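Local structure of putative poly(3-hydroxybutyrate) depolymerase LpqC (Bordetella parapertussis 12822, 3D0K) at residues 168-173 and 209-214; 239-244 and 261-266. The protein probably hydrolyses ester bonds, as a putative poly(3-hydroxybutyrate) depolymerase with an alpha-beta-alpha sandwich architecture. All blocks are in the same frame, centred on the assembly; numbering follows the deposited sequence.

Interaction 1. Residues 168-173 and 209-214; sequences AVTAAN and TILAGD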
loop_
_atom_site.group_PDB
_atom_site.type_symbol
_atom_site.label_atom_id
_atom_site.label_comp_id
_atom_site.label_asym_id
_atom_site.label_seq_id
_atom_site.Cartn_x
_atom_site.Cartn_y
_atom_site.Cartn_z
ATOM N N ALA A 168 -4.113 -3.920 -9.567
ATOM C CA ALA A 168 -4.293 -2.468 -9.408
ATOM C C ALA A 168 -3.660 -2.070 -8.107
ATOM O O ALA A 168 -3.671 -2.853 -7.138
ATOM C CB ALA A 168 -5.793 -2.095 -9.388
ATOM N N VAL A 169 -3.125 -0.841 -8.051
ATOM C CA VAL A 169 -2.384 -0.344 -6.906
ATOM C C VAL A 169 -2.678 1.164 -6.770
ATOM O O VAL A 169 -2.604 1.924 -7.741
ATOM C CB VAL A 169 -0.841 -0.532 -7.038
ATOM C CG1 VAL A 169 -0.106 0.066 -5.788
ATOM C CG2 VAL A 169 -0.495 -2.058 -7.228
ATOM N N THR A 170 -3.049 1.542 -5.565
ATOM C CA THR A 170 -3.319 2.929 -5.200
ATOM C C THR A 170 -2.588 3.318 -3.912
ATOM O O THR A 170 -2.730 2.661 -2.872
ATOM C CB THR A 170 -4.801 3.130 -5.010
ATOM O OG1 THR A 170 -5.453 2.932 -6.258
ATOM C CG2 THR A 170 -5.087 4.573 -4.485
ATOM N N ALA A 171 -1.839 4.434 -3.972
ATOM C CA ALA A 171 -1.219 4.954 -2.786
ATOM C C ALA A 171 -1.935 6.257 -2.451
ATOM O O ALA A 171 -2.016 7.159 -3.278
ATOM C CB ALA A 171 0.285 5.210 -3.015
ATOM N N ALA A 172 -2.516 6.327 -1.264
ATOM C CA ALA A 172 -3.390 7.418 -0.951
ATOM C C ALA A 172 -2.750 8.337 0.118
ATOM O O ALA A 172 -2.348 7.854 1.182
ATOM C CB ALA A 172 -4.745 6.858 -0.462
ATOM N N ASN A 173 -2.695 9.640 -0.119
ATOM C CA ASN A 173 -2.091 10.580 0.883
ATOM C C ASN A 173 -0.783 10.102 1.549
ATOM O O ASN A 173 -0.672 10.182 2.765
ATOM C CB ASN A 173 -3.098 10.983 2.022
ATOM C CG ASN A 173 -4.338 11.702 1.487
ATOM O OD1 ASN A 173 -4.282 12.324 0.422
ATOM N ND2 ASN A 173 -5.494 11.542 2.187
ATOM N N THR A 209 -2.228 4.416 -9.200
ATOM C CA THR A 209 -2.969 5.653 -8.882
ATOM C C THR A 209 -2.328 6.284 -7.645
ATOM O O THR A 209 -2.115 5.628 -6.607
ATOM C CB THR A 209 -4.462 5.373 -8.565
ATOM O OG1 THR A 209 -5.052 4.691 -9.663
ATOM C CG2 THR A 209 -5.251 6.656 -8.302
ATOM N N ILE A 210 -2.049 7.574 -7.754
ATOM C CA ILE A 210 -1.721 8.362 -6.606
ATOM C C ILE A 210 -2.992 9.060 -6.237
ATOM O O ILE A 210 -3.499 9.880 -7.027
ATOM C CB ILE A 210 -0.638 9.377 -6.922
ATOM C CG1 ILE A 210 0.632 8.629 -7.409
ATOM C CG2 ILE A 210 -0.437 10.317 -5.717
ATOM C CD1 ILE A 210 1.527 9.613 -8.312
ATOM N N LEU A 211 -3.559 8.712 -5.068
ATOM C CA LEU A 211 -4.869 9.264 -4.696
ATOM C C LEU A 211 -4.643 10.333 -3.628
ATOM O O LEU A 211 -4.140 10.025 -2.521
ATOM C CB LEU A 211 -5.795 8.197 -4.168
ATOM C CG LEU A 211 -7.290 8.428 -4.013
ATOM C CD1 LEU A 211 -8.012 8.746 -5.363
ATOM C CD2 LEU A 211 -7.974 7.171 -3.384
ATOM N N ALA A 212 -4.989 11.565 -3.969
ATOM C CA ALA A 212 -4.612 12.723 -3.130
ATOM C C ALA A 212 -5.839 13.566 -2.747
ATOM O O ALA A 212 -6.506 14.117 -3.618
ATOM C CB ALA A 212 -3.529 13.569 -3.843
ATOM N N GLY A 213 -6.127 13.682 -1.446
ATOM C CA GLY A 213 -7.218 14.548 -0.986
ATOM C C GLY A 213 -6.762 15.977 -1.081
ATOM O O GLY A 213 -5.649 16.320 -0.634
ATOM N N ASP A 214 -7.582 16.841 -1.684
ATOM C CA ASP A 214 -7.169 18.236 -1.863
ATOM C C ASP A 214 -7.319 19.115 -0.626
ATOM O O ASP A 214 -6.949 20.295 -0.634
ATOM C CB ASP A 214 -7.784 18.864 -3.126
ATOM C CG ASP A 214 -9.277 19.183 -2.998
ATOM O OD1 ASP A 214 -9.867 19.088 -1.887
ATOM O OD2 ASP A 214 -9.860 19.553 -4.053
HETATM O O HOH W 1 -5.395 1.931 -9.121
HETATM O O HOH W 2 -3.117 14.646 -0.559
#

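Interaction 2. Residues 239-244 and 261-266; sequences ARARHY and WQLQVV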
loop_
_atom_site.group_PDB
_atom_site.type_symbol
_atom_site.label_atom_id
_atom_site.label_comp_id
_atom_site.label_asym_id
_atom_site.label_seq_id
_atom_site.Cartn_x
_atom_site.Cartn_y
_atom_site.Cartn_z
ATOM N N ALA A 239 0.517 18.824 -1.823
ATOM C CA ALA A 239 1.646 19.310 -2.660
ATOM C C ALA A 239 2.635 18.192 -2.992
ATOM O O ALA A 239 3.134 18.125 -4.115
ATOM C CB ALA A 239 2.393 20.453 -2.002
ATOM N N ARG A 240 2.945 17.347 -2.004
ATOM C CA ARG A 240 3.931 16.310 -2.227
ATOM C C ARG A 240 3.471 15.299 -3.255
ATOM O O ARG A 240 4.306 14.759 -4.025
ATOM C CB ARG A 240 4.298 15.607 -0.921
ATOM C CG ARG A 240 4.898 16.572 0.037
ATOM C CD ARG A 240 5.347 15.950 1.369
ATOM N NE ARG A 240 5.820 17.034 2.233
ATOM C CZ ARG A 240 6.060 16.925 3.540
ATOM N NH1 ARG A 240 5.869 15.775 4.163
ATOM N NH2 ARG A 240 6.460 17.978 4.242
ATOM N N ALA A 241 2.170 15.005 -3.249
ATOM C CA ALA A 241 1.569 14.088 -4.234
ATOM C C ALA A 241 1.794 14.613 -5.667
ATOM O O ALA A 241 2.246 13.892 -6.557
ATOM C CB ALA A 241 0.044 13.913 -3.948
ATOM N N ARG A 242 1.590 15.909 -5.873
ATOM C CA ARG A 242 1.794 16.523 -7.193
ATOM C C ARG A 242 3.273 16.517 -7.584
ATOM O O ARG A 242 3.624 16.315 -8.747
ATOM C CB ARG A 242 1.315 17.990 -7.204
ATOM C CG ARG A 242 -0.136 18.207 -6.774
ATOM C CD ARG A 242 -0.711 19.491 -7.506
ATOM N NE ARG A 242 -1.237 19.015 -8.792
ATOM C CZ ARG A 242 -2.526 18.815 -9.083
ATOM N NH1 ARG A 242 -2.856 18.334 -10.281
ATOM N NH2 ARG A 242 -3.490 19.112 -8.208
ATOM N N HIS A 243 4.125 16.733 -6.599
ATOM C CA HIS A 243 5.574 16.743 -6.785
ATOM C C HIS A 243 6.006 15.340 -7.257
ATOM O O HIS A 243 6.783 15.241 -8.207
ATOM C CB HIS A 243 6.241 17.134 -5.473
ATOM C CG HIS A 243 7.731 17.294 -5.545
ATOM N ND1 HIS A 243 8.598 16.231 -5.394
ATOM C CD2 HIS A 243 8.508 18.387 -5.713
ATOM C CE1 HIS A 243 9.852 16.663 -5.480
ATOM N NE2 HIS A 243 9.826 17.969 -5.676
ATOM N N TYR A 244 5.520 14.288 -6.593
ATOM C CA TYR A 244 5.885 12.905 -6.955
ATOM C C TYR A 244 5.470 12.553 -8.381
ATOM O O TYR A 244 6.267 12.011 -9.180
ATOM C CB TYR A 244 5.245 11.918 -5.957
ATOM C CG TYR A 244 5.572 10.468 -6.178
ATOM C CD1 TYR A 244 6.903 9.976 -6.100
ATOM C CD2 TYR A 244 4.521 9.543 -6.376
ATOM C CE1 TYR A 244 7.161 8.578 -6.277
ATOM C CE2 TYR A 244 4.783 8.196 -6.498
ATOM C CZ TYR A 244 6.103 7.736 -6.451
ATOM O OH TYR A 244 6.317 6.370 -6.569
ATOM N N TRP A 261 1.522 6.180 -14.498
ATOM C CA TRP A 261 0.897 6.698 -13.253
ATOM C C TRP A 261 -0.272 7.613 -13.553
ATOM O O TRP A 261 -0.312 8.249 -14.596
ATOM C CB TRP A 261 1.883 7.443 -12.366
ATOM C CG TRP A 261 3.103 6.712 -11.954
ATOM C CD1 TRP A 261 3.438 5.355 -12.167
ATOM C CD2 TRP A 261 4.170 7.271 -11.201
ATOM N NE1 TRP A 261 4.664 5.101 -11.594
ATOM C CE2 TRP A 261 5.123 6.243 -10.981
ATOM C CE3 TRP A 261 4.408 8.564 -10.669
ATOM C CZ2 TRP A 261 6.330 6.464 -10.295
ATOM C CZ3 TRP A 261 5.598 8.784 -9.944
ATOM C CH2 TRP A 261 6.553 7.748 -9.782
ATOM N N GLN A 262 -1.246 7.649 -12.635
ATOM C CA GLN A 262 -2.335 8.586 -12.714
ATOM C C GLN A 262 -2.420 9.277 -11.371
ATOM O O GLN A 262 -2.389 8.614 -10.323
ATOM C CB GLN A 262 -3.653 7.850 -12.989
ATOM C CG GLN A 262 -3.534 6.776 -14.095
ATOM C CD GLN A 262 -4.000 7.242 -15.481
ATOM O OE1 GLN A 262 -4.823 6.562 -16.123
ATOM N NE2 GLN A 262 -3.507 8.399 -15.944
ATOM N N LEU A 263 -2.534 10.594 -11.414
ATOM C CA LEU A 263 -2.806 11.414 -10.248
ATOM C C LEU A 263 -4.313 11.673 -10.132
ATOM O O LEU A 263 -4.922 12.309 -11.004
ATOM C CB LEU A 263 -2.023 12.737 -10.321
ATOM C CG LEU A 263 -2.295 13.698 -9.138
ATOM C CD1 LEU A 263 -1.765 13.116 -7.798
ATOM C CD2 LEU A 263 -1.713 15.120 -9.333
ATOM N N GLN A 264 -4.932 11.185 -9.073
ATOM C CA GLN A 264 -6.377 11.371 -8.935
ATOM C C GLN A 264 -6.651 12.235 -7.719
ATOM O O GLN A 264 -6.442 11.802 -6.598
ATOM C CB GLN A 264 -7.071 9.988 -8.812
ATOM C CG GLN A 264 -8.558 10.116 -8.485
ATOM C CD GLN A 264 -9.345 10.723 -9.627
ATOM O OE1 GLN A 264 -9.846 11.868 -9.547
ATOM N NE2 GLN A 264 -9.476 9.960 -10.700
ATOM N N VAL A 265 -7.049 13.495 -7.921
ATOM C CA VAL A 265 -7.333 14.357 -6.801
ATOM C C VAL A 265 -8.729 14.053 -6.293
ATOM O O VAL A 265 -9.663 13.936 -7.081
ATOM C CB VAL A 265 -7.250 15.827 -7.235
ATOM C CG1 VAL A 265 -7.563 16.761 -6.056
ATOM C CG2 VAL A 265 -5.831 16.087 -7.815
ATOM N N VAL A 266 -8.884 13.938 -4.987
ATOM C CA VAL A 266 -10.206 13.803 -4.370
ATOM C C VAL A 266 -10.700 15.163 -3.799
ATOM O O VAL A 266 -10.176 15.656 -2.802
ATOM C CB VAL A 266 -10.210 12.700 -3.289
ATOM C CG1 VAL A 266 -11.634 12.413 -2.815
ATOM C CG2 VAL A 266 -9.607 11.413 -3.817
#

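Interaction 1. Residues 168-173 and 209-214
Val169, Ala171 and Asn173 bond in turn to Thr209 and Leu211, joining two neighbouring parallel strands of the central sheet. Backbone hydrogen bonds carry most of the contact. Thr209 N reaches Val169 O at 2.9 Å, and Ala171 N donates in turn to Thr209 O. Leu211 N then gives to Ala171 O at 2.8 Å, and Asn173 N to Leu211 O closes the series. Between these rungs, Thr170 CA and Ala172 CA direct C-H groups at Thr209 O and Leu211 O, the latter at 3.1 Å.

The last rung is a side-chain one. Asn173 has left the strand with positive phi (43°), and its CG lies anti to the carbonyl carbon (chi1 -61°). From there OD1 accepts Gly213 N at 3.0 Å through a nearly straight hydrogen bond, the donor in the amide plane and on a lone pair. Water 2 donates hydrogen bonds to OD1, at 2.8 Å, and to Gly213 O, so that two donors grip the amide oxygen.

At the start of the pair, water 1 links both threonine hydroxyls and donates to Val169 O. Thr170 and Thr209 lie side by side, pointing the same way, with Thr170 OG1 3.5 Å from Thr209 CB. Apolar contact continues along the same face, where Thr170 CG2 meets Leu211 CB at 3.7 Å and Ala172 CB approaches that same methylene. Helix 273-286 covers this face through Trp284, Met276 and Leu283.

The pair forms the two strands of a beta-alpha-beta crossover through helix 197-205. Asn173 also touches Asp216 and His271, which with Ser148 probably make the catalytic triad. Because its OD1 is tied to the next strand, the bond would be expected to hold the turn in place beside that probable site, even where regular strand pairing has ended.

Interaction 2. Residues 239-244 and 261-266
Tyr244 and Trp261 form the tight end of this helix-against-strand contact, their rings in an offset stack. The Tyr244 ring and the six-membered ring of Trp261 have centroids 4.5 Å apart and planes inclined at 24°, so the separation is uneven. Trp261 CZ3 lies over one face of the tyrosine ring, displaced toward its rim, while Trp261 CH2 comes to 3.4 Å from Tyr244 CZ. Tyr244 CG lies anti to the backbone N (chi1 -178°); the ring beyond it turns one face to the indole. The backbone takes part as well: Tyr244 O sits in the indole plane at its edge, 3.4 Å from Trp261 CZ3.

Midway the fit is looser, with Ala241 CB 4.3 Å from Leu263 CD1. Beyond it lies the partly exposed side, held by Arg242. Its chain bends at chi3 (87°), and the guanidinium presents one face to Leu263 CD2, which is 3.5 Å from Arg242 NH1. Arg242 NH2 passes Val265 CG2 at 3.8 Å. No hydrogen bond crosses between the segments; the arginine meets both aliphatic side chains through van der Waals contact.

Strand 262-266 is the outermost of the sheet at this end, and helical segment 239-244 runs nearly antiparallel to it over one face. The same helix reaches the next strand inward, where Ala241 touches Ala212 and Tyr244 touches Ile210. Tyr244 also stacks with Tyr177 and meets His155 of helix 149-160 edge-to-face, while Trp261 NE1 hydrogen-bonds to Leu203 O, in the last turn of helix 197-205.

Interaction 1 pairs two strands in the parallel part of the mixed sheet; interaction 2 packs a helix on the next strand outward, with centres about 7 Å apart. Strand 209-213 is shared ground: one edge serves interaction 1, while the other probably hydrogen-bonds to the strand of interaction 2, Ile210 N to Gln262 O at 2.8 Å and Ala212 O to Val266 N at 2.7 Å. Leu211 CD1 packs at 3.5 Å against Val266 CG2, on the face away from helix 237-255. Interaction 1 reaches the probable Ser148-His271-Asp216 site through Asn173, whereas interaction 2 covers the outer end of the sheet. Together they illustrate an alpha-beta-alpha sandwich: backbone bonds within the sheet, side chains between sheet and helix.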